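Local coordinates for protein Xaa-Pro dipeptidase (Pyrococcus horikoshii, PDB 1WY2) that probably splits dipeptides that carry proline at the C-terminal position and a nonpolar residue before it, as a two-metal prolidase, at residues A[123-131]-A[305-313]; A[223-233]-A[342-351]. All coordinates share one frame; numbering follows the deposited sequence.

Contact 1 of 2, residues A[123-131]-A[305-313]; sequences DMRIIKSEK and TVLREGMVI
Lys128 N donates to Gly310 O at 2.9 Å, a nearly straight bond (167°). It joins the link between helices 118-125 and 130-153, where the creatinase/prolidase N-terminal domain passes into the M24 metallopeptidase domain, to a type II turn of the latter, Arg308 to Met311. Gly310 suits both the turn and the contact: its positive phi (105°) calls for glycine, and a side chain would strike Ile127 CG2. Met311 lies across the two isoleucines. Its CE meets Ile126 CD1 at 3.7 Å, and its CG meets Ile127 CD1 at 3.8 Å. CG1 of Ile126 lies anti to the backbone N (chi1 -159°), which carries CD1 out to the methionine methyl. Trp296 and Pro297 also pack on Ile126. Lys128 bends at chi2, its CG and CD pass Val312 CG2 at about a right angle, and NZ comes back to Arg125 O at 2.8 Å. NZ also forms a salt bridge with Glu295, whose other carboxylate oxygen binds Arg125. One water ties the two segments together: it hydrogen-bonds to Ile126 O at 2.7 Å and accepts from Lys128 NZ and from Val312 N, each at 3.0 Å.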
loop_
_atom_site.group_PDB
_atom_site.type_symbol
_atom_site.label_atom_id
_atom_site.label_comp_id
_atom_site.label_asym_id
_atom_site.label_seq_id
_atom_site.Cartn_x
_atom_site.Cartn_y
_atom_site.Cartn_z
ATOM N N ASP A 123 7.142 9.421 -19.742
ATOM C CA ASP A 123 7.638 9.099 -21.071
ATOM C C ASP A 123 8.515 7.850 -21.090
ATOM O O ASP A 123 8.518 7.109 -22.070
ATOM C CB ASP A 123 8.387 10.299 -21.664
ATOM C CG ASP A 123 7.446 11.417 -22.104
ATOM O OD1 ASP A 123 6.212 11.252 -21.978
ATOM O OD2 ASP A 123 7.937 12.463 -22.576
ATOM N N MET A 124 9.254 7.615 -20.010
ATOM C CA MET A 124 10.101 6.431 -19.929
ATOM C C MET A 124 9.311 5.179 -19.557
ATOM O O MET A 124 9.340 4.183 -20.279
ATOM C CB MET A 124 11.217 6.629 -18.899
ATOM C CG MET A 124 12.262 7.664 -19.285
ATOM S SD MET A 124 13.678 7.612 -18.163
ATOM C CE MET A 124 12.955 8.342 -16.687
ATOM N N ARG A 125 8.587 5.237 -18.443
ATOM C CA ARG A 125 7.838 4.076 -17.967
ATOM C C ARG A 125 6.653 3.619 -18.815
ATOM O O ARG A 125 6.303 2.441 -18.797
ATOM C CB ARG A 125 7.376 4.312 -16.524
ATOM C CG ARG A 125 8.498 4.172 -15.488
ATOM C CD ARG A 125 8.015 4.505 -14.079
ATOM N NE ARG A 125 6.895 3.662 -13.671
ATOM C CZ ARG A 125 6.093 3.932 -12.645
ATOM N NH1 ARG A 125 6.288 5.021 -11.912
ATOM N NH2 ARG A 125 5.081 3.121 -12.366
ATOM N N ILE A 126 6.054 4.539 -19.562
ATOM C CA ILE A 126 4.891 4.220 -20.389
ATOM C C ILE A 126 5.188 3.265 -21.551
ATOM O O ILE A 126 4.283 2.614 -22.072
ATOM C CB ILE A 126 4.233 5.515 -20.925
ATOM C CG1 ILE A 126 2.782 5.233 -21.332
ATOM C CG2 ILE A 126 5.042 6.070 -22.089
ATOM C CD1 ILE A 126 1.959 6.487 -21.594
ATOM N N ILE A 127 6.453 3.191 -21.956
ATOM C CA ILE A 127 6.866 2.291 -23.030
ATOM C C ILE A 127 7.706 1.188 -22.395
ATOM O O ILE A 127 8.782 1.449 -21.861
ATOM C CB ILE A 127 7.721 3.019 -24.089
ATOM C CG1 ILE A 127 6.948 4.217 -24.653
ATOM C CG2 ILE A 127 8.113 2.040 -25.201
ATOM C CD1 ILE A 127 5.602 3.873 -25.269
ATOM N N LYS A 128 7.208 -0.046 -22.442
ATOM C CA LYS A 128 7.920 -1.173 -21.851
ATOM C C LYS A 128 8.952 -1.779 -22.798
ATOM O O LYS A 128 8.728 -1.872 -24.007
ATOM C CB LYS A 128 6.932 -2.269 -21.417
ATOM C CG LYS A 128 6.298 -2.067 -20.039
ATOM C CD LYS A 128 5.442 -0.810 -19.973
ATOM C CE LYS A 128 4.806 -0.648 -18.595
ATOM N NZ LYS A 128 4.121 0.681 -18.442
ATOM N N SER A 129 10.082 -2.184 -22.232
ATOM C CA SER A 129 11.150 -2.811 -23.001
ATOM C C SER A 129 10.786 -4.284 -23.167
ATOM O O SER A 129 9.893 -4.788 -22.484
ATOM C CB SER A 129 12.477 -2.703 -22.250
ATOM O OG SER A 129 12.452 -3.471 -21.053
ATOM N N GLU A 130 11.476 -4.975 -24.068
ATOM C CA GLU A 130 11.204 -6.392 -24.275
ATOM C C GLU A 130 11.400 -7.140 -22.954
ATOM O O GLU A 130 10.670 -8.082 -22.650
ATOM C CB GLU A 130 12.136 -6.967 -25.345
ATOM C CG GLU A 130 12.031 -6.271 -26.694
ATOM C CD GLU A 130 12.888 -6.931 -27.758
ATOM O OE1 GLU A 130 14.100 -7.117 -27.517
ATOM O OE2 GLU A 130 12.350 -7.261 -28.836
ATOM N N LYS A 131 12.386 -6.706 -22.174
ATOM C CA LYS A 131 12.677 -7.322 -20.882
ATOM C C LYS A 131 11.513 -7.148 -19.908
ATOM O O LYS A 131 11.129 -8.091 -19.211
ATOM C CB LYS A 131 13.947 -6.707 -20.281
ATOM C CG LYS A 131 14.231 -7.129 -18.846
ATOM C CD LYS A 131 15.522 -6.505 -18.325
ATOM C CE LYS A 131 15.667 -6.687 -16.820
ATOM N NZ LYS A 131 14.619 -5.929 -16.069
ATOM N N THR A 305 -3.928 10.673 -24.532
ATOM C CA THR A 305 -2.685 9.992 -24.880
ATOM C C THR A 305 -2.838 9.133 -26.127
ATOM O O THR A 305 -3.781 8.351 -26.241
ATOM C CB THR A 305 -2.200 9.079 -23.739
ATOM O OG1 THR A 305 -1.974 9.861 -22.564
ATOM C CG2 THR A 305 -0.907 8.376 -24.131
ATOM N N VAL A 306 -1.907 9.278 -27.062
ATOM C CA VAL A 306 -1.944 8.477 -28.277
ATOM C C VAL A 306 -1.226 7.176 -27.955
ATOM O O VAL A 306 -0.092 7.183 -27.472
ATOM C CB VAL A 306 -1.220 9.173 -29.448
ATOM C CG1 VAL A 306 -1.263 8.283 -30.679
ATOM C CG2 VAL A 306 -1.882 10.511 -29.747
ATOM N N LEU A 307 -1.891 6.057 -28.206
ATOM C CA LEU A 307 -1.291 4.765 -27.920
ATOM C C LEU A 307 -0.110 4.494 -28.841
ATOM O O LEU A 307 -0.128 4.851 -30.022
ATOM C CB LEU A 307 -2.333 3.654 -28.068
ATOM C CG LEU A 307 -3.573 3.751 -27.173
ATOM C CD1 LEU A 307 -4.361 2.452 -27.292
ATOM C CD2 LEU A 307 -3.166 3.995 -25.716
ATOM N N ARG A 308 0.921 3.872 -28.286
ATOM C CA ARG A 308 2.119 3.539 -29.038
ATOM C C ARG A 308 2.584 2.131 -28.713
ATOM O O ARG A 308 2.284 1.584 -27.648
ATOM C CB ARG A 308 3.258 4.522 -28.724
ATOM C CG ARG A 308 2.894 6.004 -28.832
ATOM C CD ARG A 308 2.824 6.472 -30.267
ATOM N NE ARG A 308 2.608 7.914 -30.374
ATOM C CZ ARG A 308 2.244 8.547 -31.486
ATOM N NH1 ARG A 308 2.046 7.873 -32.612
ATOM N NH2 ARG A 308 2.063 9.861 -31.467
ATOM N N GLU A 309 3.326 1.554 -29.648
ATOM C CA GLU A 309 3.877 0.217 -29.502
ATOM C C GLU A 309 4.684 0.160 -28.204
ATOM O O GLU A 309 5.500 1.042 -27.931
ATOM C CB GLU A 309 4.790 -0.074 -30.697
ATOM C CG GLU A 309 5.128 -1.532 -30.917
ATOM C CD GLU A 309 6.143 -1.717 -32.032
ATOM O OE1 GLU A 309 6.148 -0.896 -32.976
ATOM O OE2 GLU A 309 6.927 -2.685 -31.968
ATOM N N GLY A 310 4.448 -0.871 -27.399
ATOM C CA GLY A 310 5.179 -1.000 -26.153
ATOM C C GLY A 310 4.366 -0.641 -24.927
ATOM O O GLY A 310 4.782 -0.927 -23.801
ATOM N N MET A 311 3.218 -0.003 -25.126
ATOM C CA MET A 311 2.380 0.350 -23.986
ATOM C C MET A 311 1.633 -0.886 -23.503
ATOM O O MET A 311 1.269 -1.759 -24.294
ATOM C CB MET A 311 1.387 1.452 -24.360
ATOM C CG MET A 311 2.040 2.811 -24.563
ATOM S SD MET A 311 0.821 4.104 -24.822
ATOM C CE MET A 311 1.870 5.510 -25.116
ATOM N N VAL A 312 1.426 -0.965 -22.194
ATOM C CA VAL A 312 0.711 -2.085 -21.603
ATOM C C VAL A 312 -0.466 -1.488 -20.850
ATOM O O VAL A 312 -0.284 -0.692 -19.931
ATOM C CB VAL A 312 1.604 -2.875 -20.631
ATOM C CG1 VAL A 312 0.795 -3.974 -19.957
ATOM C CG2 VAL A 312 2.785 -3.486 -21.392
ATOM N N ILE A 313 -1.669 -1.864 -21.263
ATOM C CA ILE A 313 -2.886 -1.340 -20.651
ATOM C C ILE A 313 -3.919 -2.427 -20.442
ATOM O O ILE A 313 -3.823 -3.511 -21.016
ATOM C CB ILE A 313 -3.543 -0.262 -21.544
ATOM C CG1 ILE A 313 -3.862 -0.850 -22.927
ATOM C CG2 ILE A 313 -2.625 0.940 -21.669
ATOM C CD1 ILE A 313 -4.681 0.068 -23.834
HETATM O O HOH W 1 2.244 1.490 -20.610
#

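Contact 2 of 2, residues A[223-233]-A[342-351]; sequences DITRTIVVGSP and RLTKTERELI. With ZN (zinc ion), chain D; ZN (zinc ion), chain E.
Arg226 starts with CG beside its backbone N (chi1 -72°) and bends at chi2 (-68°), which turns its guanidinium along 342-351. Two of its nitrogens grip one oxygen side-on: Arg226 NH2 reaches Thr346 O at 2.8 Å and Arg226 NE reaches it at 3.3 Å. Arg226 NE also donates to Glu347 O at 2.9 Å, from above that carbonyl plane. Arg348 CG covers one face of the guanidinium and Ile224 CD1 the opposite face. Arg342 NH2 is a third donor to Thr346 O. Arg226 and Arg342, whose NH2 atoms lie 3.3 Å apart, both form salt bridges with Asp331, which would probably offset their like charges. With an alanine at Arg226, Glu347 O is likely to lose this donor, Thr346 O to keep Arg342 NH2 alone of its three, and Asp331 to lack a countercharge. Strand 224-229 belongs to the M24 catalytic domain, the pita-bread fold, and the C-terminal tail runs beside it. Asp223 bridges two zinc ions, OD1 to the chain D zinc at 2.0 Å and OD2 to the chain E zinc at 2.1 Å. Asp212 and Glu330 also bind the first; His287, Glu316 and Glu330 bind the second. Further along, one water accepts from Thr227 N and donates to Arg348 O, and another links Val229 N to Leu350 O. Leu350 CD1 packs on Arg226 CB and Ile228 CG2. Ile351 CD1 meets Val229 CG2 and Pro233 CB, each at 3.9 Å.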
loop_
_atom_site.group_PDB
_atom_site.type_symbol
_atom_site.label_atom_id
_atom_site.label_comp_id
_atom_site.label_asym_id
_atom_site.label_seq_id
_atom_site.Cartn_x
_atom_site.Cartn_y
_atom_site.Cartn_z
ATOM N N ASP A 223 -3.056 -7.924 -14.178
ATOM C CA ASP A 223 -4.412 -7.563 -13.783
ATOM C C ASP A 223 -5.388 -8.293 -14.694
ATOM O O ASP A 223 -5.280 -8.210 -15.917
ATOM C CB ASP A 223 -4.563 -6.044 -13.932
ATOM C CG ASP A 223 -5.770 -5.487 -13.215
ATOM O OD1 ASP A 223 -6.593 -6.267 -12.690
ATOM O OD2 ASP A 223 -5.883 -4.244 -13.189
ATOM N N ILE A 224 -6.338 -9.009 -14.101
ATOM C CA ILE A 224 -7.310 -9.757 -14.888
ATOM C C ILE A 224 -8.652 -9.870 -14.166
ATOM O O ILE A 224 -8.699 -9.934 -12.942
ATOM C CB ILE A 224 -6.771 -11.188 -15.185
ATOM C CG1 ILE A 224 -7.726 -11.941 -16.111
ATOM C CG2 ILE A 224 -6.602 -11.965 -13.883
ATOM C CD1 ILE A 224 -7.251 -13.354 -16.467
ATOM N N THR A 225 -9.741 -9.861 -14.931
ATOM C CA THR A 225 -11.077 -10.017 -14.364
ATOM C C THR A 225 -11.896 -10.947 -15.243
ATOM O O THR A 225 -11.946 -10.785 -16.462
ATOM C CB THR A 225 -11.887 -8.692 -14.280
ATOM O OG1 THR A 225 -11.196 -7.732 -13.475
ATOM C CG2 THR A 225 -13.255 -8.957 -13.642
ATOM N N ARG A 226 -12.528 -11.930 -14.621
ATOM C CA ARG A 226 -13.407 -12.840 -15.345
ATOM C C ARG A 226 -14.674 -12.930 -14.511
ATOM O O ARG A 226 -14.624 -12.867 -13.285
ATOM C CB ARG A 226 -12.785 -14.232 -15.489
ATOM C CG ARG A 226 -11.620 -14.297 -16.468
ATOM C CD ARG A 226 -12.072 -14.072 -17.909
ATOM N NE ARG A 226 -10.939 -14.114 -18.830
ATOM C CZ ARG A 226 -10.149 -13.077 -19.091
ATOM N NH1 ARG A 226 -10.370 -11.898 -18.511
ATOM N NH2 ARG A 226 -9.118 -13.225 -19.909
ATOM N N THR A 227 -15.813 -13.056 -15.175
ATOM C CA THR A 227 -17.074 -13.168 -14.461
ATOM C C THR A 227 -17.693 -14.501 -14.841
ATOM O O THR A 227 -17.670 -14.889 -16.008
ATOM C CB THR A 227 -18.045 -12.028 -14.841
ATOM O OG1 THR A 227 -17.485 -10.770 -14.445
ATOM C CG2 THR A 227 -19.395 -12.214 -14.146
ATOM N N ILE A 228 -18.220 -15.207 -13.847
ATOM C CA ILE A 228 -18.864 -16.495 -14.077
ATOM C C ILE A 228 -20.211 -16.491 -13.361
ATOM O O ILE A 228 -20.573 -15.521 -12.697
ATOM C CB ILE A 228 -18.020 -17.678 -13.516
ATOM C CG1 ILE A 228 -17.866 -17.542 -11.999
ATOM C CG2 ILE A 228 -16.647 -17.710 -14.183
ATOM C CD1 ILE A 228 -17.154 -18.711 -11.345
ATOM N N VAL A 229 -20.962 -17.573 -13.527
ATOM C CA VAL A 229 -22.246 -17.722 -12.855
ATOM C C VAL A 229 -22.225 -19.107 -12.235
ATOM O O VAL A 229 -21.796 -20.070 -12.872
ATOM C CB VAL A 229 -23.448 -17.641 -13.823
ATOM C CG1 VAL A 229 -24.733 -17.974 -13.070
ATOM C CG2 VAL A 229 -23.546 -16.248 -14.429
ATOM N N VAL A 230 -22.655 -19.198 -10.985
ATOM C CA VAL A 230 -22.692 -20.480 -10.298
ATOM C C VAL A 230 -24.007 -21.135 -10.695
ATOM O O VAL A 230 -25.073 -20.729 -10.243
ATOM C CB VAL A 230 -22.641 -20.295 -8.769
ATOM C CG1 VAL A 230 -22.672 -21.654 -8.079
ATOM C CG2 VAL A 230 -21.375 -19.538 -8.383
ATOM N N GLY A 231 -23.918 -22.139 -11.559
ATOM C CA GLY A 231 -25.109 -22.815 -12.030
ATOM C C GLY A 231 -25.490 -22.251 -13.383
ATOM O O GLY A 231 -24.620 -21.856 -14.160
ATOM N N SER A 232 -26.787 -22.203 -13.668
ATOM C CA SER A 232 -27.262 -21.678 -14.941
ATOM C C SER A 232 -27.652 -20.210 -14.798
ATOM O O SER A 232 -28.319 -19.823 -13.838
ATOM C CB SER A 232 -28.466 -22.486 -15.427
ATOM O OG SER A 232 -28.126 -23.854 -15.567
ATOM N N PRO A 233 -27.230 -19.368 -15.750
ATOM C CA PRO A 233 -27.568 -17.945 -15.680
ATOM C C PRO A 233 -28.973 -17.683 -16.203
ATOM O O PRO A 233 -29.446 -18.388 -17.094
ATOM C CB PRO A 233 -26.513 -17.307 -16.570
ATOM C CG PRO A 233 -26.371 -18.325 -17.655
ATOM C CD PRO A 233 -26.321 -19.635 -16.879
ATOM N N ARG A 342 -2.852 -10.090 -26.227
ATOM C CA ARG A 342 -3.447 -10.316 -24.915
ATOM C C ARG A 342 -2.415 -11.022 -24.034
ATOM O O ARG A 342 -2.017 -12.151 -24.327
ATOM C CB ARG A 342 -4.714 -11.174 -25.046
ATOM C CG ARG A 342 -5.871 -10.469 -25.749
ATOM C CD ARG A 342 -7.089 -11.381 -25.892
ATOM N NE ARG A 342 -7.588 -11.842 -24.597
ATOM C CZ ARG A 342 -7.802 -13.119 -24.299
ATOM N NH1 ARG A 342 -7.563 -14.061 -25.204
ATOM N NH2 ARG A 342 -8.255 -13.456 -23.100
ATOM N N LEU A 343 -1.970 -10.359 -22.966
ATOM C CA LEU A 343 -0.979 -10.961 -22.076
ATOM C C LEU A 343 -1.672 -11.939 -21.134
ATOM O O LEU A 343 -1.092 -12.952 -20.741
ATOM C CB LEU A 343 -0.222 -9.876 -21.304
ATOM C CG LEU A 343 0.498 -8.860 -22.203
ATOM C CD1 LEU A 343 1.295 -7.893 -21.337
ATOM C CD2 LEU A 343 1.431 -9.580 -23.177
ATOM N N THR A 344 -2.913 -11.622 -20.762
ATOM C CA THR A 344 -3.714 -12.521 -19.941
ATOM C C THR A 344 -4.443 -13.336 -21.006
ATOM O O THR A 344 -5.022 -12.768 -21.934
ATOM C CB THR A 344 -4.706 -11.752 -19.043
ATOM O OG1 THR A 344 -5.345 -10.715 -19.798
ATOM C CG2 THR A 344 -3.976 -11.149 -17.858
ATOM N N LYS A 345 -4.412 -14.657 -20.884
ATOM C CA LYS A 345 -5.000 -15.513 -21.913
ATOM C C LYS A 345 -6.196 -16.382 -21.537
ATOM O O LYS A 345 -6.696 -17.139 -22.368
ATOM C CB LYS A 345 -3.889 -16.398 -22.485
ATOM C CG LYS A 345 -2.657 -15.602 -22.907
ATOM C CD LYS A 345 -1.461 -16.495 -23.197
ATOM C CE LYS A 345 -0.217 -15.659 -23.482
ATOM N NZ LYS A 345 0.983 -16.515 -23.727
ATOM N N THR A 346 -6.658 -16.284 -20.298
ATOM C CA THR A 346 -7.798 -17.082 -19.858
ATOM C C THR A 346 -9.022 -16.836 -20.734
ATOM O O THR A 346 -9.267 -15.711 -21.170
ATOM C CB THR A 346 -8.168 -16.761 -18.398
ATOM O OG1 THR A 346 -7.089 -17.144 -17.538
ATOM C CG2 THR A 346 -9.427 -17.511 -17.986
ATOM N N GLU A 347 -9.791 -17.893 -20.993
ATOM C CA GLU A 347 -10.999 -17.772 -21.809
ATOM C C GLU A 347 -11.908 -16.690 -21.236
ATOM O O GLU A 347 -12.030 -16.549 -20.022
ATOM C CB GLU A 347 -11.749 -19.109 -21.845
ATOM C CG GLU A 347 -13.115 -19.046 -22.515
ATOM C CD GLU A 347 -13.040 -18.673 -23.983
ATOM O OE1 GLU A 347 -13.774 -17.752 -24.402
ATOM O OE2 GLU A 347 -12.251 -19.302 -24.723
ATOM N N ARG A 348 -12.557 -15.937 -22.117
ATOM C CA ARG A 348 -13.444 -14.864 -21.690
ATOM C C ARG A 348 -14.917 -15.257 -21.678
ATOM O O ARG A 348 -15.692 -14.757 -20.865
ATOM C CB ARG A 348 -13.237 -13.638 -22.580
ATOM C CG ARG A 348 -11.919 -12.928 -22.332
ATOM C CD ARG A 348 -11.635 -11.892 -23.400
ATOM N NE ARG A 348 -11.210 -12.507 -24.658
ATOM C CZ ARG A 348 -10.865 -11.818 -25.739
ATOM N NH1 ARG A 348 -10.899 -10.489 -25.721
ATOM N NH2 ARG A 348 -10.463 -12.453 -26.835
ATOM N N GLU A 349 -15.298 -16.153 -22.581
ATOM C CA GLU A 349 -16.682 -16.606 -22.656
ATOM C C GLU A 349 -16.863 -17.745 -21.660
ATOM O O GLU A 349 -16.766 -18.921 -22.022
ATOM C CB GLU A 349 -16.997 -17.081 -24.080
ATOM C CG GLU A 349 -16.678 -16.040 -25.147
ATOM C CD GLU A 349 -16.999 -16.515 -26.553
ATOM O OE1 GLU A 349 -16.412 -17.528 -26.995
ATOM O OE2 GLU A 349 -17.839 -15.873 -27.220
ATOM N N LEU A 350 -17.132 -17.391 -20.405
ATOM C CA LEU A 350 -17.286 -18.385 -19.352
ATOM C C LEU A 350 -18.713 -18.708 -18.906
ATOM O O LEU A 350 -18.909 -19.502 -17.985
ATOM C CB LEU A 350 -16.442 -17.973 -18.142
ATOM C CG LEU A 350 -14.946 -17.809 -18.441
ATOM C CD1 LEU A 350 -14.216 -17.355 -17.187
ATOM C CD2 LEU A 350 -14.371 -19.126 -18.943
ATOM N N ILE A 351 -19.709 -18.102 -19.544
ATOM C CA ILE A 351 -21.095 -18.394 -19.190
ATOM C C ILE A 351 -21.931 -18.589 -20.455
ATOM O O ILE A 351 -22.777 -19.509 -20.465
ATOM C CB ILE A 351 -21.735 -17.278 -18.300
ATOM C CG1 ILE A 351 -22.688 -16.413 -19.126
ATOM C CG2 ILE A 351 -20.649 -16.420 -17.666
ATOM C CD1 ILE A 351 -23.532 -15.474 -18.298
ATOM O OXT ILE A 351 -21.731 -17.817 -21.417
HETATM ZN ZN ZN D . -8.512 -5.755 -12.382
HETATM ZN ZN ZN E . -7.568 -3.132 -13.859
HETATM O O HOH W 2 -15.640 -13.877 -18.031
HETATM O O HOH W 3 -20.167 -19.662 -15.587
#

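In the fold
From the N terminus, the chain builds the N-terminal domain and leaves it through 123-131. Helix 130-153 then opens the catalytic domain. After helix 160-173 and strand 208-217 the chain reaches strand 220-229, which supplies the first half of contact 2. After helices 235-254 and 261-274 it comes to 305-313, and contact 1 closes a loop of 173 residues. Strand 312-321 starts within that segment, 325-336 and 339-342 follow, and the C-terminal tail closes contact 2 over 108 residues. The two loops cross, since their segments alternate. Contact 1 ties the interdomain link to the catalytic domain; contact 2 lays the chain end on a metal-site strand. Their centres are about 26 Å apart, yet they touch where Val312 packs on Leu343.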